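Local atomic coordinates of FAD-dependent oxidoreductase (Actinomadura kijaniata, PDB entry 3M9V), a protein that probably acts as a flavin-dependent oxidoreductase of the acyl-CoA dehydrogenase family on a dTDP-linked sugar during the biosynthesis of D-kijanose. Residues D204-T209 with D231-A236; S262-Y267 with C342-V347; Q272-T277 with H371-L376. All coordinates share one frame; numbering follows the deposited sequence.

Contact 1: D204-T209 with D231-A236; sequences DTPGFT and DCPIPA
Thr205, Pro206 and Gly207 meet Cys232 and Pro233 in a surface contact of van der Waals type at one end of the middle-domain beta sheet, where the chain entering strand 208-210 lies against the end of strand 225-234. Gly207 and Cys232 are the facing pair, with CA atoms 5.0 Å apart. The sulphur of Cys232 lies over the peptide that follows this glycine, with SG 3.4 Å from Gly207 C. The chi1 of Cys232, -62°, sets SG beside the backbone N of that residue and directs it at that peptide; Phe208 CB is 4.1 Å from SG. From the other flank the methyl of Thr205 closes in, CG2 to Cys232 CB at 3.6 Å, while Thr205 OG1 turns to Thr202 O. Residues Thr205 to Phe208 form a type II beta turn, with Pro206 and Gly207 at its two central positions. Gly207 has phi 85°, and a CB there would collide with the carbonyl O of Pro206 and would come to 3.3 Å from Cys232 SG, which is tight: two separate reasons for glycine. Opposite the turn, Asp231 and Cys232 both face Leu165 in a G1 beta bulge, and Asp231 OD1 forms a salt bridge with Arg156. The turn's central carbonyl also takes part: Pro206 O receives a CA-H...O contact from Cys232 CA at 3.4 Å, with 146° at the hydrogen. The rings of Pro206 and Pro233 cross obliquely on the exposed side, Pro206 CD to Pro233 CG at 3.8 Å. Backbone hydrogen bonds of Gly207 with Asp230 and of Thr209 with Val228 continue the antiparallel pairing beyond the bulge, and the phenyl ring of Phe208 points off from this contact and meets that of Phe181.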
ATOM      1  N   ASP A 204     -36.480  31.319  12.004  1.00 30.24           N
ATOM      2  CA  ASP A 204     -37.825  31.521  12.528  1.00 35.26           C
ATOM      3  C   ASP A 204     -38.893  31.426  11.435  1.00 34.90           C
ATOM      4  O   ASP A 204     -40.005  31.888  11.655  1.00 36.98           O
ATOM      5  CB  ASP A 204     -37.902  32.915  13.163  1.00 37.09           C
ATOM      6  CG  ASP A 204     -37.441  34.000  12.197  1.00 46.38           C
ATOM      7  OD1 ASP A 204     -36.477  34.730  12.521  1.00 57.77           O
ATOM      8  OD2 ASP A 204     -38.008  34.120  11.087  1.00 54.34           O
ATOM      9  N   THR A 205     -38.603  30.881  10.259  1.00 32.34           N
ATOM     10  CA  THR A 205     -39.632  30.713   9.230  1.00 31.00           C
ATOM     11  C   THR A 205     -40.601  29.602   9.600  1.00 30.47           C
ATOM     12  O   THR A 205     -40.197  28.541  10.064  1.00 28.96           O
ATOM     13  CB  THR A 205     -38.955  30.331   7.899  1.00 30.80           C
ATOM     14  OG1 THR A 205     -38.051  31.381   7.535  1.00 31.68           O
ATOM     15  CG2 THR A 205     -39.948  30.052   6.772  1.00 31.43           C
ATOM     16  N   PRO A 206     -41.908  29.813   9.382  1.00 30.90           N
ATOM     17  CA  PRO A 206     -42.894  28.802   9.766  1.00 28.67           C
ATOM     18  C   PRO A 206     -42.701  27.523   8.942  1.00 26.08           C
ATOM     19  O   PRO A 206     -42.373  27.612   7.755  1.00 25.20           O
ATOM     20  CB  PRO A 206     -44.235  29.442   9.364  1.00 29.36           C
ATOM     21  CG  PRO A 206     -43.942  30.885   9.122  1.00 30.02           C
ATOM     22  CD  PRO A 206     -42.507  30.988   8.726  1.00 31.40           C
ATOM     23  N   GLY A 207     -42.950  26.349   9.508  1.00 22.74           N
ATOM     24  CA  GLY A 207     -42.701  25.130   8.740  1.00 25.54           C
ATOM     25  C   GLY A 207     -41.274  24.590   8.756  1.00 26.38           C
ATOM     26  O   GLY A 207     -41.011  23.496   8.249  1.00 25.73           O
ATOM     27  N   PHE A 208     -40.358  25.345   9.355  1.00 26.83           N
ATOM     28  CA  PHE A 208     -38.921  25.045   9.337  1.00 28.69           C
ATOM     29  C   PHE A 208     -38.542  24.340  10.632  1.00 29.59           C
ATOM     30  O   PHE A 208     -38.722  24.911  11.703  1.00 28.78           O
ATOM     31  CB  PHE A 208     -38.046  26.299   9.201  1.00 27.18           C
ATOM     32  CG  PHE A 208     -36.572  25.979   9.090  1.00 32.47           C
ATOM     33  CD1 PHE A 208     -36.089  25.235   8.024  1.00 35.76           C
ATOM     34  CD2 PHE A 208     -35.678  26.364  10.073  1.00 29.55           C
ATOM     35  CE1 PHE A 208     -34.742  24.916   7.924  1.00 36.95           C
ATOM     36  CE2 PHE A 208     -34.332  26.055   9.982  1.00 31.37           C
ATOM     37  CZ  PHE A 208     -33.864  25.322   8.912  1.00 32.17           C
ATOM     38  N   THR A 209     -38.043  23.109  10.558  1.00 28.86           N
ATOM     39  CA  THR A 209     -37.572  22.437  11.773  1.00 30.65           C
ATOM     40  C   THR A 209     -36.120  21.973  11.636  1.00 29.66           C
ATOM     41  O   THR A 209     -35.764  21.413  10.597  1.00 26.22           O
ATOM     42  CB  THR A 209     -38.375  21.145  12.059  1.00 31.92           C
ATOM     43  OG1 THR A 209     -39.775  21.442  12.026  1.00 33.82           O
ATOM     44  CG2 THR A 209     -38.042  20.656  13.464  1.00 32.04           C
ATOM     45  N   ASP A 231     -43.874  23.433   3.713  1.00 25.88           N
ATOM     46  CA  ASP A 231     -44.425  24.639   3.113  1.00 28.79           C
ATOM     47  C   ASP A 231     -43.904  25.935   3.739  1.00 28.67           C
ATOM     48  O   ASP A 231     -44.717  26.725   4.239  1.00 25.31           O
ATOM     49  CB  ASP A 231     -45.954  24.613   3.281  1.00 29.28           C
ATOM     50  CG  ASP A 231     -46.623  23.671   2.288  1.00 37.05           C
ATOM     51  OD1 ASP A 231     -45.994  23.291   1.278  1.00 42.95           O
ATOM     52  OD2 ASP A 231     -47.781  23.266   2.486  1.00 40.23           O
ATOM     53  N   CYS A 232     -42.587  26.143   3.736  1.00 25.81           N
ATOM     54  CA  CYS A 232     -42.012  27.339   4.346  1.00 25.75           C
ATOM     55  C   CYS A 232     -42.188  28.476   3.358  1.00 26.30           C
ATOM     56  O   CYS A 232     -41.739  28.382   2.218  1.00 27.34           O
ATOM     57  CB  CYS A 232     -40.505  27.205   4.603  1.00 25.84           C
ATOM     58  SG  CYS A 232     -40.154  25.862   5.770  1.00 27.17           S
ATOM     59  N   PRO A 233     -42.827  29.564   3.799  1.00 27.46           N
ATOM     60  CA  PRO A 233     -43.012  30.690   2.895  1.00 28.09           C
ATOM     61  C   PRO A 233     -41.685  31.410   2.681  1.00 28.89           C
ATOM     62  O   PRO A 233     -41.065  31.846   3.648  1.00 27.67           O
ATOM     63  CB  PRO A 233     -43.978  31.590   3.686  1.00 28.51           C
ATOM     64  CG  PRO A 233     -43.701  31.222   5.128  1.00 28.68           C
ATOM     65  CD  PRO A 233     -43.618  29.723   5.031  1.00 26.02           C
ATOM     66  N   ILE A 234     -41.255  31.517   1.431  1.00 28.72           N
ATOM     67  CA  ILE A 234     -40.057  32.286   1.125  1.00 29.83           C
ATOM     68  C   ILE A 234     -40.417  33.392   0.144  1.00 29.44           C
ATOM     69  O   ILE A 234     -40.942  33.105  -0.936  1.00 30.37           O
ATOM     70  CB  ILE A 234     -38.979  31.430   0.393  1.00 30.34           C
ATOM     71  CG1 ILE A 234     -38.929  29.977   0.895  1.00 25.71           C
ATOM     72  CG2 ILE A 234     -37.653  32.195   0.368  1.00 32.16           C
ATOM     73  CD1 ILE A 234     -38.305  29.819   2.234  1.00 27.85           C
ATOM     74  N   PRO A 235     -40.092  34.640   0.501  1.00 29.54           N
ATOM     75  CA  PRO A 235     -40.310  35.770  -0.389  1.00 31.52           C
ATOM     76  C   PRO A 235     -39.372  35.754  -1.604  1.00 34.34           C
ATOM     77  O   PRO A 235     -38.275  35.196  -1.539  1.00 34.46           O
ATOM     78  CB  PRO A 235     -40.068  36.979   0.514  1.00 30.39           C
ATOM     79  CG  PRO A 235     -39.185  36.496   1.613  1.00 31.41           C
ATOM     80  CD  PRO A 235     -39.490  35.030   1.788  1.00 30.40           C
ATOM     81  N   ALA A 236     -39.812  36.327  -2.723  1.00 35.66           N
ATOM     82  CA  ALA A 236     -39.084  36.238  -3.993  1.00 36.80           C
ATOM     83  C   ALA A 236     -37.652  36.772  -3.921  1.00 37.83           C
ATOM     84  O   ALA A 236     -36.748  36.290  -4.604  1.00 38.53           O
ATOM     85  CB  ALA A 236     -39.867  36.967  -5.096  1.00 36.17           C
TER

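Contact 2: S262-Y267 with C342-V347; sequences SVLGVY and CAKLAV
Leu264 and Lys344 mark the closest backbone approach, with CA atoms 7.0 Å apart, and the two segments advance in the same general direction, so that one turn farther on Tyr267 comes opposite Val347. Leu264 has the largest share of the contact, and both its methyls are used. Its CG is anti to the carbonyl carbon (chi1 -70°), and chi2 of -174° extends CD1 straight outward to Ala343 CB at 4.0 Å. The second branch bends to the neighbouring part of the opposite helix: CD2 lies 4.1 Å from Lys344 CA and 4.3 Å from Val347 CB. The leucine fork thus fits among Ala343, Lys344 and Val347 on one face of helix 329-362, with the small alanine taking the extended tip. At Tyr267 the touching atom is CB, 3.9 Å from Val347 CG1; the side chain then runs off from the partner helix and touches Met219, Ala382 and Met386. Every meeting is between carbons of buried residues. Lys344 contributes mainly the carbon near its backbone, Leu264 CD2 lying 4.3 Å from its CG. The chain is extended as far as CE, and a turn at the last torsion (chi4 -85°) brings NZ to the carbonyl oxygens of Gly383, Met386 and Tyr389, which would probably offset the cost of burying its ammonium group. These acceptors belong to the loop that carries Phe385 and Gln387, which bind FMN in a structure of this protein, though none is bound to this chain; the Gln387 side chain is about 6 Å from that of Lys344, nearest atoms. The contact lies deep in the helical C-terminal domain: helix 291-323 adjoins Ala343 and Val347 through Thr310, Ala314 and Leu307, helices 81-94 and 96-118 cover the far side of 262-267, and Ser302 of the second subunit hydrogen-bonds to Cys342 O.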
ATOM      1  N   SER A 262     -11.392  24.094   0.735  1.00 13.32           N
ATOM      2  CA  SER A 262     -10.595  24.463   1.889  1.00 14.38           C
ATOM      3  C   SER A 262     -10.736  23.493   3.072  1.00 14.48           C
ATOM      4  O   SER A 262      -9.917  23.435   4.017  1.00 15.07           O
ATOM      5  CB  SER A 262     -10.738  25.976   2.171  1.00 14.24           C
ATOM      6  OG  SER A 262     -11.944  26.269   2.853  1.00 17.68           O
ATOM      7  N   VAL A 263     -11.808  22.718   3.039  1.00 13.32           N
ATOM      8  CA  VAL A 263     -12.051  21.698   4.056  1.00 16.54           C
ATOM      9  C   VAL A 263     -10.949  20.632   4.098  1.00 15.22           C
ATOM     10  O   VAL A 263     -10.892  19.892   5.067  1.00 12.60           O
ATOM     11  CB  VAL A 263     -13.422  20.989   3.905  1.00 17.63           C
ATOM     12  CG1 VAL A 263     -13.310  19.792   2.999  1.00 17.61           C
ATOM     13  CG2 VAL A 263     -13.892  20.512   5.278  1.00 19.34           C
ATOM     14  N   LEU A 264     -10.082  20.575   3.085  1.00 14.65           N
ATOM     15  CA  LEU A 264      -8.944  19.679   3.064  1.00 14.62           C
ATOM     16  C   LEU A 264      -8.021  20.027   4.241  1.00 16.14           C
ATOM     17  O   LEU A 264      -7.390  19.116   4.759  1.00 14.96           O
ATOM     18  CB  LEU A 264      -8.144  19.777   1.752  1.00 13.89           C
ATOM     19  CG  LEU A 264      -8.812  19.219   0.475  1.00 19.12           C
ATOM     20  CD1 LEU A 264      -7.957  19.198  -0.802  1.00 19.15           C
ATOM     21  CD2 LEU A 264      -9.468  17.840   0.727  1.00 14.71           C
ATOM     22  N   GLY A 265      -7.938  21.297   4.634  1.00 12.35           N
ATOM     23  CA  GLY A 265      -7.167  21.701   5.802  1.00 14.05           C
ATOM     24  C   GLY A 265      -7.582  20.989   7.077  1.00 14.42           C
ATOM     25  O   GLY A 265      -6.760  20.765   7.976  1.00 15.40           O
ATOM     26  N   VAL A 266      -8.850  20.596   7.168  1.00 14.12           N
ATOM     27  CA  VAL A 266      -9.372  19.900   8.360  1.00 12.80           C
ATOM     28  C   VAL A 266      -8.638  18.566   8.556  1.00 15.61           C
ATOM     29  O   VAL A 266      -8.089  18.256   9.619  1.00 13.61           O
ATOM     30  CB  VAL A 266     -10.900  19.736   8.297  1.00 13.89           C
ATOM     31  CG1 VAL A 266     -11.379  18.892   9.502  1.00 10.75           C
ATOM     32  CG2 VAL A 266     -11.564  21.145   8.296  1.00 13.24           C
ATOM     33  N   TYR A 267      -8.536  17.811   7.472  1.00 13.98           N
ATOM     34  CA  TYR A 267      -8.025  16.418   7.529  1.00 14.33           C
ATOM     35  C   TYR A 267      -6.504  16.501   7.636  1.00 13.14           C
ATOM     36  O   TYR A 267      -5.895  15.680   8.331  1.00 11.33           O
ATOM     37  CB  TYR A 267      -8.526  15.619   6.316  1.00 12.96           C
ATOM     38  CG  TYR A 267     -10.045  15.648   6.362  1.00 16.01           C
ATOM     39  CD1 TYR A 267     -10.711  14.937   7.364  1.00 18.72           C
ATOM     40  CD2 TYR A 267     -10.813  16.384   5.454  1.00 19.59           C
ATOM     41  CE1 TYR A 267     -12.110  14.958   7.474  1.00 19.10           C
ATOM     42  CE2 TYR A 267     -12.224  16.405   5.554  1.00 13.99           C
ATOM     43  CZ  TYR A 267     -12.841  15.721   6.582  1.00 13.23           C
ATOM     44  OH  TYR A 267     -14.192  15.711   6.772  1.00 16.09           O
ATOM     45  N   CYS A 342      -8.199  15.599  -7.526  1.00 11.12           N
ATOM     46  CA  CYS A 342      -6.928  14.882  -7.486  1.00 15.70           C
ATOM     47  C   CYS A 342      -6.407  14.923  -6.044  1.00 14.03           C
ATOM     48  O   CYS A 342      -6.008  13.901  -5.500  1.00 17.33           O
ATOM     49  CB  CYS A 342      -5.888  15.584  -8.378  1.00 11.89           C
ATOM     50  SG  CYS A 342      -6.171  15.090 -10.085  1.00 20.20           S
ATOM     51  N   ALA A 343      -6.408  16.117  -5.469  1.00 12.91           N
ATOM     52  CA  ALA A 343      -5.883  16.318  -4.104  1.00 15.70           C
ATOM     53  C   ALA A 343      -6.738  15.635  -3.040  1.00 14.11           C
ATOM     54  O   ALA A 343      -6.213  15.069  -2.080  1.00 15.11           O
ATOM     55  CB  ALA A 343      -5.720  17.813  -3.765  1.00 11.19           C
ATOM     56  N   LYS A 344      -8.057  15.704  -3.196  1.00 13.75           N
ATOM     57  CA  LYS A 344      -8.982  15.064  -2.262  1.00 13.38           C
ATOM     58  C   LYS A 344      -8.792  13.559  -2.160  1.00 15.11           C
ATOM     59  O   LYS A 344      -8.774  12.985  -1.069  1.00 14.85           O
ATOM     60  CB  LYS A 344     -10.452  15.357  -2.643  1.00 14.56           C
ATOM     61  CG  LYS A 344     -11.450  14.858  -1.593  1.00 17.57           C
ATOM     62  CD  LYS A 344     -12.917  15.147  -1.986  1.00 21.77           C
ATOM     63  CE  LYS A 344     -13.874  15.113  -0.790  1.00 22.66           C
ATOM     64  NZ  LYS A 344     -14.224  13.690  -0.627  1.00 32.95           N
ATOM     65  N   LEU A 345      -8.646  12.890  -3.297  1.00 13.60           N
ATOM     66  CA  LEU A 345      -8.428  11.453  -3.254  1.00 15.16           C
ATOM     67  C   LEU A 345      -7.133  11.114  -2.507  1.00 17.61           C
ATOM     68  O   LEU A 345      -7.093  10.188  -1.693  1.00 17.26           O
ATOM     69  CB  LEU A 345      -8.426  10.897  -4.675  1.00 15.45           C
ATOM     70  CG  LEU A 345      -8.677   9.394  -4.838  1.00 19.34           C
ATOM     71  CD1 LEU A 345      -9.316   9.249  -6.208  1.00 30.28           C
ATOM     72  CD2 LEU A 345      -7.323   8.757  -4.990  1.00 27.89           C
ATOM     73  N   ALA A 346      -6.066  11.862  -2.760  1.00 15.07           N
ATOM     74  CA  ALA A 346      -4.794  11.658  -2.059  1.00 13.23           C
ATOM     75  C   ALA A 346      -4.977  11.954  -0.586  1.00 12.98           C
ATOM     76  O   ALA A 346      -4.544  11.165   0.252  1.00 16.30           O
ATOM     77  CB  ALA A 346      -3.768  12.605  -2.627  1.00 13.82           C
ATOM     78  N   VAL A 347      -5.622  13.072  -0.247  1.00 13.56           N
ATOM     79  CA  VAL A 347      -5.835  13.384   1.169  1.00 14.23           C
ATOM     80  C   VAL A 347      -6.581  12.277   1.942  1.00 16.21           C
ATOM     81  O   VAL A 347      -6.204  11.916   3.065  1.00 14.80           O
ATOM     82  CB  VAL A 347      -6.594  14.708   1.343  1.00 13.57           C
ATOM     83  CG1 VAL A 347      -7.063  14.868   2.809  1.00 19.37           C
ATOM     84  CG2 VAL A 347      -5.660  15.838   0.940  1.00 14.19           C
TER

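Contact 3: Q272-T277 with H371-L376; sequences QAAYDT and HPLARL
Thr277 and His371 meet through their first torsions: with chi1 -57° placing Thr277 OG1 beside the backbone N, CG2 is left anti to it, and His371 CG is also anti to its N (chi1 -166°). This brings CG2 alongside the imidazole, the two side chains running past each other in opposite directions, with CG2 oblique to the ring and 4.1 Å from His371 CE1; the methyl also lies beside Leu373 CG. Thr277 OG1 turns back and donates to Ala273 O at 2.8 Å, while Thr277 N reaches that oxygen from the opposite face. An alanine in place of Thr277 would probably leave a gap beside His371 CE1 and Leu373 CG and deprive Ala273 O of its hydroxyl donor. Leu373 CD2 is 3.8 Å from Ala274 CB, and Leu376 CD1 rests on the backbone, 3.5 Å from Ala274 N. The small side chains of Ala273 and Ala274 admit both leucines between nearly antiparallel helices, whose short axes run 10.1 Å apart at 156°. In this C-terminal helical domain helix 329-362 completes the packing, with Val355 and Cys358 against Ala274 and Val362 against His371 and Leu373. His371 is the N-cap of helix 372-379: its ND1 accepts from Leu373 N at 3.0 Å. Thr277 OG1 and His371 ND1 thus bond within their own segments, and a histidine accepting through ND1 is likely to be unprotonated there.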
ATOM      1  N   GLN A 272      -1.883  16.003  11.453  1.00 14.46           N
ATOM      2  CA  GLN A 272      -0.820  16.671  12.211  1.00 15.15           C
ATOM      3  C   GLN A 272      -0.935  16.385  13.716  1.00 16.28           C
ATOM      4  O   GLN A 272       0.070  16.173  14.399  1.00 17.86           O
ATOM      5  CB  GLN A 272      -0.807  18.178  11.898  1.00 14.40           C
ATOM      6  CG  GLN A 272       0.321  18.993  12.591  1.00 14.89           C
ATOM      7  CD  GLN A 272       1.669  18.687  11.979  1.00 21.34           C
ATOM      8  OE1 GLN A 272       1.884  18.931  10.794  1.00 21.75           O
ATOM      9  NE2 GLN A 272       2.570  18.119  12.761  1.00 18.91           N
ATOM     10  N   ALA A 273      -2.158  16.382  14.241  1.00 16.32           N
ATOM     11  CA  ALA A 273      -2.381  16.308  15.675  1.00 17.14           C
ATOM     12  C   ALA A 273      -2.083  14.854  16.047  1.00 16.36           C
ATOM     13  O   ALA A 273      -1.517  14.634  17.101  1.00 13.92           O
ATOM     14  CB  ALA A 273      -3.838  16.691  16.051  1.00 13.93           C
ATOM     15  N   ALA A 274      -2.398  13.883  15.189  1.00 11.60           N
ATOM     16  CA  ALA A 274      -2.011  12.498  15.455  1.00 11.24           C
ATOM     17  C   ALA A 274      -0.491  12.317  15.548  1.00 11.00           C
ATOM     18  O   ALA A 274       0.047  11.721  16.477  1.00 12.29           O
ATOM     19  CB  ALA A 274      -2.612  11.538  14.392  1.00 12.51           C
ATOM     20  N   TYR A 275       0.233  12.886  14.598  1.00 13.31           N
ATOM     21  CA  TYR A 275       1.679  12.768  14.576  1.00 14.50           C
ATOM     22  C   TYR A 275       2.274  13.413  15.839  1.00 16.70           C
ATOM     23  O   TYR A 275       3.151  12.815  16.472  1.00 17.59           O
ATOM     24  CB  TYR A 275       2.183  13.518  13.362  1.00 14.28           C
ATOM     25  CG  TYR A 275       3.671  13.428  13.120  1.00 18.17           C
ATOM     26  CD1 TYR A 275       4.367  12.233  13.306  1.00 27.72           C
ATOM     27  CD2 TYR A 275       4.385  14.524  12.687  1.00 26.22           C
ATOM     28  CE1 TYR A 275       5.751  12.155  13.062  1.00 29.03           C
ATOM     29  CE2 TYR A 275       5.752  14.448  12.409  1.00 25.06           C
ATOM     30  CZ  TYR A 275       6.415  13.268  12.575  1.00 28.86           C
ATOM     31  OH  TYR A 275       7.765  13.260  12.294  1.00 36.77           O
ATOM     32  N   ASP A 276       1.803  14.621  16.168  1.00 18.76           N
ATOM     33  CA  ASP A 276       2.295  15.363  17.330  1.00 17.98           C
ATOM     34  C   ASP A 276       2.098  14.592  18.620  1.00 17.87           C
ATOM     35  O   ASP A 276       2.975  14.606  19.483  1.00 17.19           O
ATOM     36  CB  ASP A 276       1.532  16.675  17.492  1.00 20.79           C
ATOM     37  CG  ASP A 276       1.956  17.691  16.461  1.00 21.50           C
ATOM     38  OD1 ASP A 276       2.945  17.483  15.736  1.00 24.25           O
ATOM     39  OD2 ASP A 276       1.224  18.673  16.325  1.00 24.65           O
ATOM     40  N   THR A 277       0.940  13.954  18.745  1.00 17.63           N
ATOM     41  CA  THR A 277       0.627  13.037  19.845  1.00 19.55           C
ATOM     42  C   THR A 277       1.541  11.826  19.945  1.00 20.14           C
ATOM     43  O   THR A 277       2.022  11.483  21.038  1.00 19.31           O
ATOM     44  CB  THR A 277      -0.828  12.528  19.741  1.00 21.90           C
ATOM     45  OG1 THR A 277      -1.687  13.668  19.733  1.00 22.60           O
ATOM     46  CG2 THR A 277      -1.201  11.708  20.950  1.00 21.01           C
ATOM     47  N   HIS A 371      -8.723   8.056  24.705  1.00 20.65           N
ATOM     48  CA  HIS A 371      -7.445   8.571  24.230  1.00 20.13           C
ATOM     49  C   HIS A 371      -7.728   9.418  22.993  1.00 20.42           C
ATOM     50  O   HIS A 371      -8.546   9.017  22.158  1.00 19.77           O
ATOM     51  CB  HIS A 371      -6.518   7.401  23.859  1.00 19.49           C
ATOM     52  CG  HIS A 371      -5.096   7.812  23.672  1.00 23.71           C
ATOM     53  ND1 HIS A 371      -4.628   8.384  22.501  1.00 20.11           N
ATOM     54  CD2 HIS A 371      -4.048   7.752  24.528  1.00 18.68           C
ATOM     55  CE1 HIS A 371      -3.340   8.637  22.641  1.00 22.38           C
ATOM     56  NE2 HIS A 371      -2.968   8.269  23.856  1.00 21.00           N
ATOM     57  N   PRO A 372      -7.029  10.557  22.833  1.00 21.15           N
ATOM     58  CA  PRO A 372      -7.185  11.411  21.655  1.00 20.92           C
ATOM     59  C   PRO A 372      -7.023  10.687  20.319  1.00 17.53           C
ATOM     60  O   PRO A 372      -7.733  11.012  19.363  1.00 19.28           O
ATOM     61  CB  PRO A 372      -6.037  12.424  21.792  1.00 21.80           C
ATOM     62  CG  PRO A 372      -5.763  12.462  23.257  1.00 22.46           C
ATOM     63  CD  PRO A 372      -5.944  11.040  23.709  1.00 20.89           C
ATOM     64  N   LEU A 373      -6.127   9.716  20.214  1.00 15.99           N
ATOM     65  CA  LEU A 373      -5.909   9.072  18.918  1.00 16.22           C
ATOM     66  C   LEU A 373      -7.159   8.299  18.474  1.00 18.06           C
ATOM     67  O   LEU A 373      -7.373   8.114  17.271  1.00 17.34           O
ATOM     68  CB  LEU A 373      -4.713   8.116  18.918  1.00 15.72           C
ATOM     69  CG  LEU A 373      -3.335   8.808  18.863  1.00 19.72           C
ATOM     70  CD1 LEU A 373      -2.233   7.746  18.919  1.00 20.96           C
ATOM     71  CD2 LEU A 373      -3.186   9.602  17.561  1.00 24.70           C
ATOM     72  N   ALA A 374      -7.936   7.819  19.447  1.00 14.72           N
ATOM     73  CA  ALA A 374      -9.088   6.972  19.193  1.00 15.58           C
ATOM     74  C   ALA A 374     -10.143   7.870  18.584  1.00 16.38           C
ATOM     75  O   ALA A 374     -10.878   7.459  17.685  1.00 17.97           O
ATOM     76  CB  ALA A 374      -9.589   6.377  20.501  1.00 14.25           C
ATOM     77  N   ARG A 375     -10.211   9.111  19.055  1.00 16.92           N
ATOM     78  CA  ARG A 375     -11.114  10.057  18.406  1.00 18.21           C
ATOM     79  C   ARG A 375     -10.632  10.507  17.013  1.00 18.64           C
ATOM     80  O   ARG A 375     -11.438  10.689  16.093  1.00 17.01           O
ATOM     81  CB  ARG A 375     -11.356  11.276  19.314  1.00 18.23           C
ATOM     82  CG  ARG A 375     -12.274  12.318  18.665  1.00 24.76           C
ATOM     83  CD  ARG A 375     -12.678  13.473  19.590  1.00 28.03           C
ATOM     84  NE  ARG A 375     -11.583  14.361  19.967  1.00 33.02           N
ATOM     85  CZ  ARG A 375     -10.921  14.314  21.121  1.00 33.72           C
ATOM     86  NH1 ARG A 375      -9.953  15.183  21.346  1.00 40.72           N
ATOM     87  NH2 ARG A 375     -11.161  13.400  22.052  1.00 40.74           N
ATOM     88  N   LEU A 376      -9.334  10.742  16.851  1.00 16.84           N
ATOM     89  CA  LEU A 376      -8.761  11.176  15.572  1.00 14.72           C
ATOM     90  C   LEU A 376      -8.959  10.069  14.536  1.00 15.43           C
ATOM     91  O   LEU A 376      -9.278  10.365  13.376  1.00 13.27           O
ATOM     92  CB  LEU A 376      -7.269  11.415  15.741  1.00 15.53           C
ATOM     93  CG  LEU A 376      -6.965  12.570  16.713  1.00 18.79           C
ATOM     94  CD1 LEU A 376      -5.525  13.047  16.549  1.00 18.44           C
ATOM     95  CD2 LEU A 376      -7.904  13.752  16.468  1.00 20.83           C
TER

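Contact 1 closes first along the chain and belongs to the middle-domain beta sheet, 35 Å from contact 2 and 42 Å from contact 3, centre to centre; it and contact 3 lie on opposite sides of the chain's centre. Contacts 2 and 3 both fall in the C-terminal helical domain, 18 Å apart between centres. They share helix 264-283, whose beginning meets helix 329-362 and whose later turns meet helix 372-379. Their segments alternate along the chain, so one helix ties two successive later helices into a single bundle. A beta middle domain between helical N- and C-terminal domains is the acyl-CoA dehydrogenase fold, and these contacts sample its middle and C-terminal domains.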